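Local coordinates for protein citrate synthase (Sulfolobus solfataricus, PDB 1O7X) that belongs to the citrate synthase family and folds into a largely helical subunit of a two-chain assembly, at residues A[69-73]-A[146-152]; A[84-90]-A[137-143]; A[112-117]-A[346-351]. All blocks are in the same frame, centred on the assembly; numbering follows the deposited sequence.

Overall arrangement
Six segments, met in the order 69-73, 84-90, 112-117, 137-143, 146-152 and 346-351, are joined by the three contacts. Interaction 1 closes a loop from the end of helix 59-70 to the loop leading into helix 152-161, and interaction 2 closes a smaller loop wholly within it, bringing the end of helix 77-85 to the end of helix 116-138. Interaction 3 starts inside both loops, at the beginning of helix 116-138, and reaches far along the chain to helix 330-352, so it crosses the other two. Interactions 2 and 3 thus hold opposite ends of helix 116-138, their centres about 34 Å apart.

Interaction 1 of 3, residues A[69-73]-A[146-152]; sequences LNEEY and PEPSDSF
Pro146 lies over one face of the Tyr73 ring, its CB 3.6 Å from the ring centroid and 21° off the ring normal, a CH-pi contact offset from the centre toward the rim. The Leu69 carbonyl oxygen approaches the opposite face, again toward the rim, and the phenol end of the ring runs on to Phe152, whose CD1 sits near the ring plane, 3.5 Å from Tyr73 OH. With CG anti to its backbone N (chi1 171°), Phe152 also meets Leu69, CD1 to CD1 at 4.2 Å. This buried side is dense and mostly apolar.

Toward solvent the contact becomes polar and thinner. Here the Asn70 amide pairs with the backbone of Ser149 from both its ends: Ser149 N donates to Asn70 OD1 at 3.1 Å, from above the carbonyl plane, and Asn70 ND2 donates to Ser149 O at 3.2 Å, with the acceptor almost in the amide plane. The two bonds fix the rotation of the amide, and the exposed Pro148 crosses it at a slant, CB 3.6 Å from Asn70 CG. Glu147 points its CB away from 69-73.

Helix 116-138 packs against Tyr73, Pro146 and Phe152, while helix 152-161, N-capped by Ser151 through Lys154 N, covers Tyr73 and Pro146 as well.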
loop_
_atom_site.group_PDB
_atom_site.type_symbol
_atom_site.label_atom_id
_atom_site.label_comp_id
_atom_site.label_asym_id
_atom_site.label_seq_id
_atom_site.Cartn_x
_atom_site.Cartn_y
_atom_site.Cartn_z
ATOM N N LEU A 69 -20.563 12.080 11.406
ATOM C CA LEU A 69 -19.203 12.608 11.499
ATOM C C LEU A 69 -18.854 12.967 12.936
ATOM O O LEU A 69 -17.968 12.337 13.511
ATOM C CB LEU A 69 -18.930 13.854 10.671
ATOM C CG LEU A 69 -18.942 13.763 9.155
ATOM C CD1 LEU A 69 -18.814 15.146 8.539
ATOM C CD2 LEU A 69 -17.849 12.844 8.646
ATOM N N ASN A 70 -19.561 13.903 13.552
ATOM C CA ASN A 70 -19.353 14.367 14.912
ATOM C C ASN A 70 -19.151 13.318 16.000
ATOM O O ASN A 70 -18.456 13.589 16.985
ATOM C CB ASN A 70 -20.513 15.271 15.343
ATOM C CG ASN A 70 -20.367 16.708 14.899
ATOM O OD1 ASN A 70 -19.274 17.258 14.728
ATOM N ND2 ASN A 70 -21.528 17.341 14.690
ATOM N N GLU A 71 -19.731 12.136 15.880
ATOM C CA GLU A 71 -19.594 11.030 16.784
ATOM C C GLU A 71 -18.313 10.228 16.578
ATOM O O GLU A 71 -18.079 9.262 17.304
ATOM C CB GLU A 71 -20.750 10.034 16.521
ATOM C CG GLU A 71 -21.943 10.265 17.413
ATOM C CD GLU A 71 -23.058 9.251 17.402
ATOM O OE1 GLU A 71 -23.134 8.366 16.527
ATOM O OE2 GLU A 71 -23.896 9.379 18.337
ATOM N N GLU A 72 -17.540 10.530 15.544
ATOM C CA GLU A 72 -16.426 9.706 15.129
ATOM C C GLU A 72 -15.044 10.314 15.052
ATOM O O GLU A 72 -14.182 9.711 14.393
ATOM C CB GLU A 72 -16.809 9.213 13.716
ATOM C CG GLU A 72 -17.931 8.222 13.591
ATOM C CD GLU A 72 -17.718 6.909 14.307
ATOM O OE1 GLU A 72 -16.619 6.616 14.829
ATOM O OE2 GLU A 72 -18.708 6.138 14.360
ATOM N N TYR A 73 -14.745 11.431 15.696
ATOM C CA TYR A 73 -13.413 12.016 15.612
ATOM C C TYR A 73 -12.407 11.340 16.532
ATOM O O TYR A 73 -11.219 11.262 16.206
ATOM C CB TYR A 73 -13.411 13.515 15.890
ATOM C CG TYR A 73 -14.052 14.358 14.810
ATOM C CD1 TYR A 73 -15.218 15.067 15.103
ATOM C CD2 TYR A 73 -13.533 14.478 13.528
ATOM C CE1 TYR A 73 -15.841 15.859 14.161
ATOM C CE2 TYR A 73 -14.145 15.266 12.584
ATOM C CZ TYR A 73 -15.294 15.959 12.903
ATOM O OH TYR A 73 -15.936 16.757 11.977
ATOM N N PRO A 146 -10.554 16.685 17.274
ATOM C CA PRO A 146 -11.650 17.492 16.808
ATOM C C PRO A 146 -12.894 17.282 17.649
ATOM O O PRO A 146 -13.270 16.130 17.888
ATOM C CB PRO A 146 -11.932 17.014 15.391
ATOM C CG PRO A 146 -10.644 16.428 14.962
ATOM C CD PRO A 146 -10.037 15.808 16.200
ATOM N N GLU A 147 -13.543 18.377 18.041
ATOM C CA GLU A 147 -14.801 18.268 18.769
ATOM C C GLU A 147 -15.959 18.513 17.798
ATOM O O GLU A 147 -15.799 19.158 16.763
ATOM C CB GLU A 147 -14.960 19.282 19.886
ATOM C CG GLU A 147 -13.870 19.341 20.934
ATOM C CD GLU A 147 -13.601 20.772 21.377
ATOM O OE1 GLU A 147 -14.317 21.689 20.901
ATOM O OE2 GLU A 147 -12.658 20.951 22.190
ATOM N N PRO A 148 -17.115 18.022 18.200
ATOM C CA PRO A 148 -18.319 18.212 17.411
ATOM C C PRO A 148 -18.534 19.708 17.211
ATOM O O PRO A 148 -18.287 20.532 18.086
ATOM C CB PRO A 148 -19.401 17.538 18.219
ATOM C CG PRO A 148 -18.696 16.570 19.117
ATOM C CD PRO A 148 -17.380 17.242 19.429
ATOM N N SER A 149 -18.963 20.077 16.012
ATOM C CA SER A 149 -19.246 21.440 15.624
ATOM C C SER A 149 -20.213 21.417 14.436
ATOM O O SER A 149 -20.633 20.372 13.945
ATOM C CB SER A 149 -18.000 22.245 15.308
ATOM O OG SER A 149 -17.821 22.585 13.947
ATOM N N ASP A 150 -20.539 22.629 13.991
ATOM C CA ASP A 150 -21.445 22.895 12.890
ATOM C C ASP A 150 -20.822 22.431 11.581
ATOM O O ASP A 150 -21.615 22.129 10.679
ATOM C CB ASP A 150 -21.902 24.349 12.786
ATOM C CG ASP A 150 -20.854 25.367 13.168
ATOM O OD1 ASP A 150 -19.685 25.022 13.452
ATOM O OD2 ASP A 150 -21.122 26.595 13.209
ATOM N N SER A 151 -19.497 22.359 11.470
ATOM C CA SER A 151 -18.921 21.827 10.238
ATOM C C SER A 151 -17.655 21.027 10.523
ATOM O O SER A 151 -17.073 21.050 11.608
ATOM C CB SER A 151 -18.633 22.926 9.226
ATOM O OG SER A 151 -17.313 23.397 9.399
ATOM N N PHE A 152 -17.222 20.310 9.489
ATOM C CA PHE A 152 -15.983 19.510 9.519
ATOM C C PHE A 152 -14.802 20.447 9.332
ATOM O O PHE A 152 -13.844 20.360 10.100
ATOM C CB PHE A 152 -16.071 18.409 8.491
ATOM C CG PHE A 152 -14.883 17.571 8.173
ATOM C CD1 PHE A 152 -14.779 16.275 8.668
ATOM C CD2 PHE A 152 -13.886 18.022 7.316
ATOM C CE1 PHE A 152 -13.706 15.468 8.350
ATOM C CE2 PHE A 152 -12.803 17.219 7.007
ATOM C CZ PHE A 152 -12.717 15.938 7.515
#

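Interaction 2 of 3, residues A[84-90]-A[137-143]; sequences YLMPKEA and RKEGNKP
Tyr84 overlaps Arg137 with its ring: Arg137 CB stands over one face, 3.7 Å from the centroid and 19° off the ring normal, offset toward the rim on the hydroxyl side. The CH-pi contact thus comes from the aliphatic base of the arginine. The two side chains run past each other in opposite directions, and the ring and guanidinium planes are turned 79° apart. At the far end of the ring, Tyr84 OH donates to Asn141 O at 2.6 Å, with the acceptor at the ring edge and the donor tilted 31° from the carbonyl plane. Pro143 CD adds an oblique apolar touch at 3.8 Å from Tyr84 CZ.

Bends at chi2 and chi3 carry the arginine onward to the loop after helix 77-85. The Met86 carbonyl oxygen faces its guanidinium plane, 3.1 Å from Arg137 NE, but the angle is too poor for a hydrogen bond. Arg137 NH2 is modelled beside Lys88 N, another donor, and the fine placement of this group is doubtful at the resolution of the model. Lys138 folds its chain against the same turn, CD lying 3.8 Å from Ala90 O, and its ammonium makes a cation-pi contact with Tyr328.

Residues of the second subunit flank the loop, with Ser105 of that chain touching Met86 and Ala90 and its Ile106 touching Pro87. The contact sets two helix ends side by side, near the dimer interface. Helix 77-85 is followed, after Met86, by a type I beta turn from Pro87 to Ala90, closed by Ala90 N to Pro87 O, whereas helix 116-138 gives way to Gly140, whose positive phi takes the chain out of the helical path, a glycine C-terminal stop.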
loop_
_atom_site.group_PDB
_atom_site.type_symbol
_atom_site.label_atom_id
_atom_site.label_comp_id
_atom_site.label_asym_id
_atom_site.label_seq_id
_atom_site.Cartn_x
_atom_site.Cartn_y
_atom_site.Cartn_z
ATOM N N TYR A 84 3.148 9.903 17.949
ATOM C CA TYR A 84 4.091 10.650 18.771
ATOM C C TYR A 84 5.363 9.845 19.028
ATOM O O TYR A 84 6.341 10.544 19.377
ATOM C CB TYR A 84 3.410 11.226 20.009
ATOM C CG TYR A 84 2.730 12.561 19.742
ATOM C CD1 TYR A 84 1.542 12.633 19.021
ATOM C CD2 TYR A 84 3.294 13.742 20.200
ATOM C CE1 TYR A 84 0.933 13.844 18.776
ATOM C CE2 TYR A 84 2.701 14.971 19.951
ATOM C CZ TYR A 84 1.513 15.014 19.238
ATOM O OH TYR A 84 0.930 16.221 18.977
ATOM N N LEU A 85 5.466 8.543 18.767
ATOM C CA LEU A 85 6.713 7.832 18.890
ATOM C C LEU A 85 7.652 8.037 17.700
ATOM O O LEU A 85 8.864 7.807 17.849
ATOM C CB LEU A 85 6.543 6.313 19.059
ATOM C CG LEU A 85 6.083 5.816 20.426
ATOM C CD1 LEU A 85 5.742 4.338 20.341
ATOM C CD2 LEU A 85 7.090 6.087 21.539
ATOM N N MET A 86 7.166 8.419 16.522
ATOM C CA MET A 86 8.044 8.660 15.376
ATOM C C MET A 86 8.745 10.015 15.444
ATOM O O MET A 86 8.364 10.964 16.153
ATOM C CB MET A 86 7.184 8.530 14.118
ATOM C CG MET A 86 6.325 7.267 14.096
ATOM S SD MET A 86 7.368 5.779 14.199
ATOM C CE MET A 86 8.212 5.961 12.654
ATOM N N PRO A 87 9.854 10.162 14.719
ATOM C CA PRO A 87 10.606 11.392 14.675
ATOM C C PRO A 87 9.748 12.556 14.218
ATOM O O PRO A 87 9.138 12.478 13.134
ATOM C CB PRO A 87 11.691 11.163 13.630
ATOM C CG PRO A 87 11.713 9.711 13.357
ATOM C CD PRO A 87 10.387 9.153 13.763
ATOM N N LYS A 88 9.869 13.695 14.902
ATOM C CA LYS A 88 9.127 14.878 14.466
ATOM C C LYS A 88 9.503 15.273 13.047
ATOM O O LYS A 88 8.665 15.798 12.313
ATOM C CB LYS A 88 9.277 16.033 15.431
ATOM C CG LYS A 88 10.215 17.173 15.078
ATOM C CD LYS A 88 9.776 18.370 15.914
ATOM C CE LYS A 88 10.575 19.599 15.544
ATOM N NZ LYS A 88 10.536 20.541 16.692
ATOM N N GLU A 89 10.709 14.990 12.600
ATOM C CA GLU A 89 11.155 15.287 11.259
ATOM C C GLU A 89 10.696 14.261 10.229
ATOM O O GLU A 89 11.153 14.350 9.082
ATOM C CB GLU A 89 12.676 15.435 11.224
ATOM C CG GLU A 89 13.358 15.605 12.573
ATOM C CD GLU A 89 13.440 14.297 13.345
ATOM O OE1 GLU A 89 13.669 13.261 12.690
ATOM O OE2 GLU A 89 13.267 14.271 14.581
ATOM N N ALA A 90 9.855 13.281 10.574
ATOM C CA ALA A 90 9.404 12.338 9.554
ATOM C C ALA A 90 8.544 13.085 8.515
ATOM O O ALA A 90 7.866 14.052 8.830
ATOM C CB ALA A 90 8.563 11.197 10.116
ATOM N N ARG A 137 2.236 17.196 16.005
ATOM C CA ARG A 137 3.444 16.474 16.370
ATOM C C ARG A 137 4.661 16.991 15.643
ATOM O O ARG A 137 5.774 16.842 16.153
ATOM C CB ARG A 137 3.200 14.988 16.120
ATOM C CG ARG A 137 4.295 14.239 15.392
ATOM C CD ARG A 137 5.016 13.291 16.310
ATOM N NE ARG A 137 6.467 13.433 16.239
ATOM C CZ ARG A 137 7.181 13.718 17.320
ATOM N NH1 ARG A 137 6.592 13.885 18.486
ATOM N NH2 ARG A 137 8.480 13.851 17.322
ATOM N N LYS A 138 4.492 17.555 14.457
ATOM C CA LYS A 138 5.615 18.057 13.682
ATOM C C LYS A 138 5.992 19.469 14.126
ATOM O O LYS A 138 7.039 19.986 13.732
ATOM C CB LYS A 138 5.342 18.013 12.186
ATOM C CG LYS A 138 5.086 16.697 11.498
ATOM C CD LYS A 138 5.474 16.710 10.014
ATOM C CE LYS A 138 6.965 16.621 9.903
ATOM N NZ LYS A 138 7.618 17.374 8.836
ATOM N N GLU A 139 5.127 20.141 14.842
ATOM C CA GLU A 139 5.333 21.446 15.413
ATOM C C GLU A 139 5.638 21.306 16.915
ATOM O O GLU A 139 5.856 22.294 17.634
ATOM C CB GLU A 139 4.097 22.333 15.289
ATOM C CG GLU A 139 3.839 23.094 14.029
ATOM C CD GLU A 139 5.036 23.762 13.396
ATOM O OE1 GLU A 139 5.595 24.677 14.058
ATOM O OE2 GLU A 139 5.413 23.376 12.265
ATOM N N GLY A 140 5.595 20.062 17.401
ATOM C CA GLY A 140 5.827 19.716 18.781
ATOM C C GLY A 140 4.720 19.964 19.791
ATOM O O GLY A 140 4.979 19.925 21.005
ATOM N N ASN A 141 3.475 20.198 19.408
ATOM C CA ASN A 141 2.431 20.468 20.368
ATOM C C ASN A 141 1.798 19.203 20.932
ATOM O O ASN A 141 1.998 18.151 20.335
ATOM C CB ASN A 141 1.318 21.319 19.766
ATOM C CG ASN A 141 1.634 22.497 18.891
ATOM O OD1 ASN A 141 2.443 23.365 19.223
ATOM N ND2 ASN A 141 0.971 22.543 17.734
ATOM N N LYS A 142 1.033 19.296 22.018
ATOM C CA LYS A 142 0.301 18.137 22.516
ATOM C C LYS A 142 -0.833 17.850 21.516
ATOM O O LYS A 142 -1.296 18.751 20.819
ATOM C CB LYS A 142 -0.372 18.371 23.868
ATOM C CG LYS A 142 0.512 18.845 25.002
ATOM C CD LYS A 142 1.473 17.769 25.487
ATOM C CE LYS A 142 2.350 18.270 26.628
ATOM N NZ LYS A 142 1.852 17.860 27.988
ATOM N N PRO A 143 -1.307 16.616 21.502
ATOM C CA PRO A 143 -2.350 16.197 20.602
ATOM C C PRO A 143 -3.705 16.807 20.914
ATOM O O PRO A 143 -4.030 16.983 22.083
ATOM C CB PRO A 143 -2.407 14.684 20.747
ATOM C CG PRO A 143 -1.734 14.370 22.030
ATOM C CD PRO A 143 -0.771 15.485 22.290
#

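Interaction 3 of 3, residues A[112-117]-A[346-351]; sequences WKENDK and IIEYVE
Val350 CG2 stands almost squarely over the six-membered ring of Trp112, 3.7 Å from its centroid and 5° off the normal, while Val350 CG1 touches Trp112 CE3 at the same face. This branch placement follows from chi1 near 180°, which sends CG1 anti to the backbone N and turns CG2 beside it, so that both methyls meet the indole. Ile346 arrives at the ring edge instead, its CG1 3.8 Å from Trp112 CH2, and segment 346-351 of helix 330-352 therefore meets both a face and an edge of the indole. Next to Ile346 along the helix, Ile347 passes Asp116 in the opposite sense, with Ile347 CG2 3.7 Å from Asp116 CB.

Outside this shell, the Trp112 indole is anchored by a hydrogen bond from NE1 to Ser200 O and by an edge-to-face meeting with Phe110; Leu199 and Met202 pack on it too. Asp116 lies in the first turn of helix 116-138, and its OD1 accepts a weak bond from Lys113 N at 3.1 Å, tying the loop before the helix to its start.

Apolar contact thus dominates the interface, with two acidic side chains beside it, Asp116 buried and Glu351 toward solvent. Asp116 OD2 and Glu351 OE1 are modelled 2.9 Å apart, both acceptors, a separation that is doubtful at this resolution. Two acids nonetheless share this part of the contact; the amino end of helix 116-138 may partly offset the negative charge on Asp116, and Lys117, at 5.2 Å from NZ to Glu351 OE2, may temper that on the glutamate.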
loop_
_atom_site.group_PDB
_atom_site.type_symbol
_atom_site.label_atom_id
_atom_site.label_comp_id
_atom_site.label_asym_id
_atom_site.label_seq_id
_atom_site.Cartn_x
_atom_site.Cartn_y
_atom_site.Cartn_z
ATOM N N TRP A 112 -16.542 -6.258 4.291
ATOM C CA TRP A 112 -17.073 -5.602 3.102
ATOM C C TRP A 112 -18.559 -5.911 2.948
ATOM O O TRP A 112 -19.078 -6.925 3.411
ATOM C CB TRP A 112 -16.366 -6.046 1.816
ATOM C CG TRP A 112 -15.066 -5.315 1.684
ATOM C CD1 TRP A 112 -13.812 -5.755 1.976
ATOM C CD2 TRP A 112 -14.924 -3.947 1.270
ATOM N NE1 TRP A 112 -12.894 -4.762 1.751
ATOM C CE2 TRP A 112 -13.542 -3.647 1.309
ATOM C CE3 TRP A 112 -15.836 -2.968 0.866
ATOM C CZ2 TRP A 112 -13.044 -2.405 0.951
ATOM C CZ3 TRP A 112 -15.334 -1.727 0.518
ATOM C CH2 TRP A 112 -13.953 -1.469 0.552
ATOM N N LYS A 113 -19.254 -5.036 2.241
ATOM C CA LYS A 113 -20.642 -5.203 1.898
ATOM C C LYS A 113 -21.548 -5.468 3.090
ATOM O O LYS A 113 -22.342 -6.415 3.078
ATOM C CB LYS A 113 -20.815 -6.334 0.871
ATOM C CG LYS A 113 -20.202 -6.049 -0.484
ATOM C CD LYS A 113 -20.671 -7.035 -1.536
ATOM C CE LYS A 113 -19.833 -8.289 -1.621
ATOM N NZ LYS A 113 -20.647 -9.518 -1.898
ATOM N N GLU A 114 -21.445 -4.703 4.149
ATOM C CA GLU A 114 -22.311 -4.782 5.302
ATOM C C GLU A 114 -22.771 -3.307 5.417
ATOM O O GLU A 114 -23.855 -2.951 4.980
ATOM C CB GLU A 114 -21.707 -5.193 6.609
ATOM C CG GLU A 114 -21.299 -6.621 6.862
ATOM C CD GLU A 114 -21.273 -6.941 8.352
ATOM O OE1 GLU A 114 -21.184 -6.000 9.176
ATOM O OE2 GLU A 114 -21.362 -8.145 8.698
ATOM N N ASN A 115 -21.797 -2.461 5.754
ATOM C CA ASN A 115 -22.078 -1.040 5.887
ATOM C C ASN A 115 -20.955 -0.129 5.423
ATOM O O ASN A 115 -20.527 0.791 6.127
ATOM C CB ASN A 115 -22.433 -0.835 7.366
ATOM C CG ASN A 115 -23.672 0.013 7.565
ATOM O OD1 ASN A 115 -24.235 0.031 8.662
ATOM N ND2 ASN A 115 -24.109 0.726 6.525
ATOM N N ASP A 116 -20.494 -0.282 4.187
ATOM C CA ASP A 116 -19.417 0.487 3.595
ATOM C C ASP A 116 -19.545 1.985 3.790
ATOM O O ASP A 116 -18.638 2.635 4.321
ATOM C CB ASP A 116 -19.265 0.126 2.114
ATOM C CG ASP A 116 -19.030 -1.358 1.892
ATOM O OD1 ASP A 116 -18.792 -2.087 2.885
ATOM O OD2 ASP A 116 -19.077 -1.838 0.729
ATOM N N LYS A 117 -20.655 2.573 3.366
ATOM C CA LYS A 117 -20.926 3.999 3.470
ATOM C C LYS A 117 -20.776 4.559 4.873
ATOM O O LYS A 117 -20.129 5.584 5.087
ATOM C CB LYS A 117 -22.364 4.274 3.008
ATOM C CG LYS A 117 -22.542 3.976 1.532
ATOM C CD LYS A 117 -24.004 3.723 1.201
ATOM C CE LYS A 117 -24.135 2.803 -0.008
ATOM N NZ LYS A 117 -25.363 3.180 -0.775
ATOM N N ILE A 346 -12.968 2.654 -3.980
ATOM C CA ILE A 346 -12.868 1.241 -3.569
ATOM C C ILE A 346 -14.271 0.719 -3.286
ATOM O O ILE A 346 -14.564 -0.416 -3.670
ATOM C CB ILE A 346 -11.921 0.992 -2.384
ATOM C CG1 ILE A 346 -12.447 1.633 -1.111
ATOM C CG2 ILE A 346 -10.528 1.507 -2.742
ATOM C CD1 ILE A 346 -11.514 1.600 0.063
ATOM N N ILE A 347 -15.153 1.556 -2.720
ATOM C CA ILE A 347 -16.500 1.078 -2.476
ATOM C C ILE A 347 -17.194 0.787 -3.809
ATOM O O ILE A 347 -17.790 -0.283 -3.989
ATOM C CB ILE A 347 -17.355 1.991 -1.585
ATOM C CG1 ILE A 347 -16.644 2.258 -0.270
ATOM C CG2 ILE A 347 -18.717 1.311 -1.335
ATOM C CD1 ILE A 347 -17.354 3.004 0.823
ATOM N N GLU A 348 -17.069 1.697 -4.776
ATOM C CA GLU A 348 -17.704 1.470 -6.075
ATOM C C GLU A 348 -17.186 0.169 -6.678
ATOM O O GLU A 348 -17.931 -0.591 -7.275
ATOM C CB GLU A 348 -17.463 2.647 -7.017
ATOM C CG GLU A 348 -17.874 2.391 -8.455
ATOM C CD GLU A 348 -17.848 3.662 -9.282
ATOM O OE1 GLU A 348 -16.742 4.209 -9.456
ATOM O OE2 GLU A 348 -18.917 4.119 -9.758
ATOM N N TYR A 349 -15.871 -0.022 -6.557
ATOM C CA TYR A 349 -15.177 -1.207 -7.039
ATOM C C TYR A 349 -15.633 -2.492 -6.370
ATOM O O TYR A 349 -16.062 -3.402 -7.068
ATOM C CB TYR A 349 -13.663 -1.001 -6.874
ATOM C CG TYR A 349 -12.869 -2.064 -7.600
ATOM C CD1 TYR A 349 -12.707 -1.994 -8.968
ATOM C CD2 TYR A 349 -12.320 -3.152 -6.915
ATOM C CE1 TYR A 349 -11.996 -2.954 -9.654
ATOM C CE2 TYR A 349 -11.605 -4.115 -7.602
ATOM C CZ TYR A 349 -11.434 -4.010 -8.964
ATOM O OH TYR A 349 -10.748 -4.970 -9.659
ATOM N N VAL A 350 -15.618 -2.596 -5.052
ATOM C CA VAL A 350 -16.060 -3.816 -4.391
ATOM C C VAL A 350 -17.541 -4.097 -4.599
ATOM O O VAL A 350 -17.909 -5.266 -4.769
ATOM C CB VAL A 350 -15.717 -3.780 -2.887
ATOM C CG1 VAL A 350 -16.156 -5.059 -2.181
ATOM C CG2 VAL A 350 -14.231 -3.563 -2.635
ATOM N N GLU A 351 -18.445 -3.120 -4.579
ATOM C CA GLU A 351 -19.865 -3.414 -4.686
ATOM C C GLU A 351 -20.392 -3.717 -6.084
ATOM O O GLU A 351 -21.382 -4.459 -6.197
ATOM C CB GLU A 351 -20.705 -2.280 -4.090
ATOM C CG GLU A 351 -20.690 -2.240 -2.573
ATOM C CD GLU A 351 -21.472 -1.064 -2.004
ATOM O OE1 GLU A 351 -21.207 -0.671 -0.835
ATOM O OE2 GLU A 351 -22.347 -0.581 -2.783
#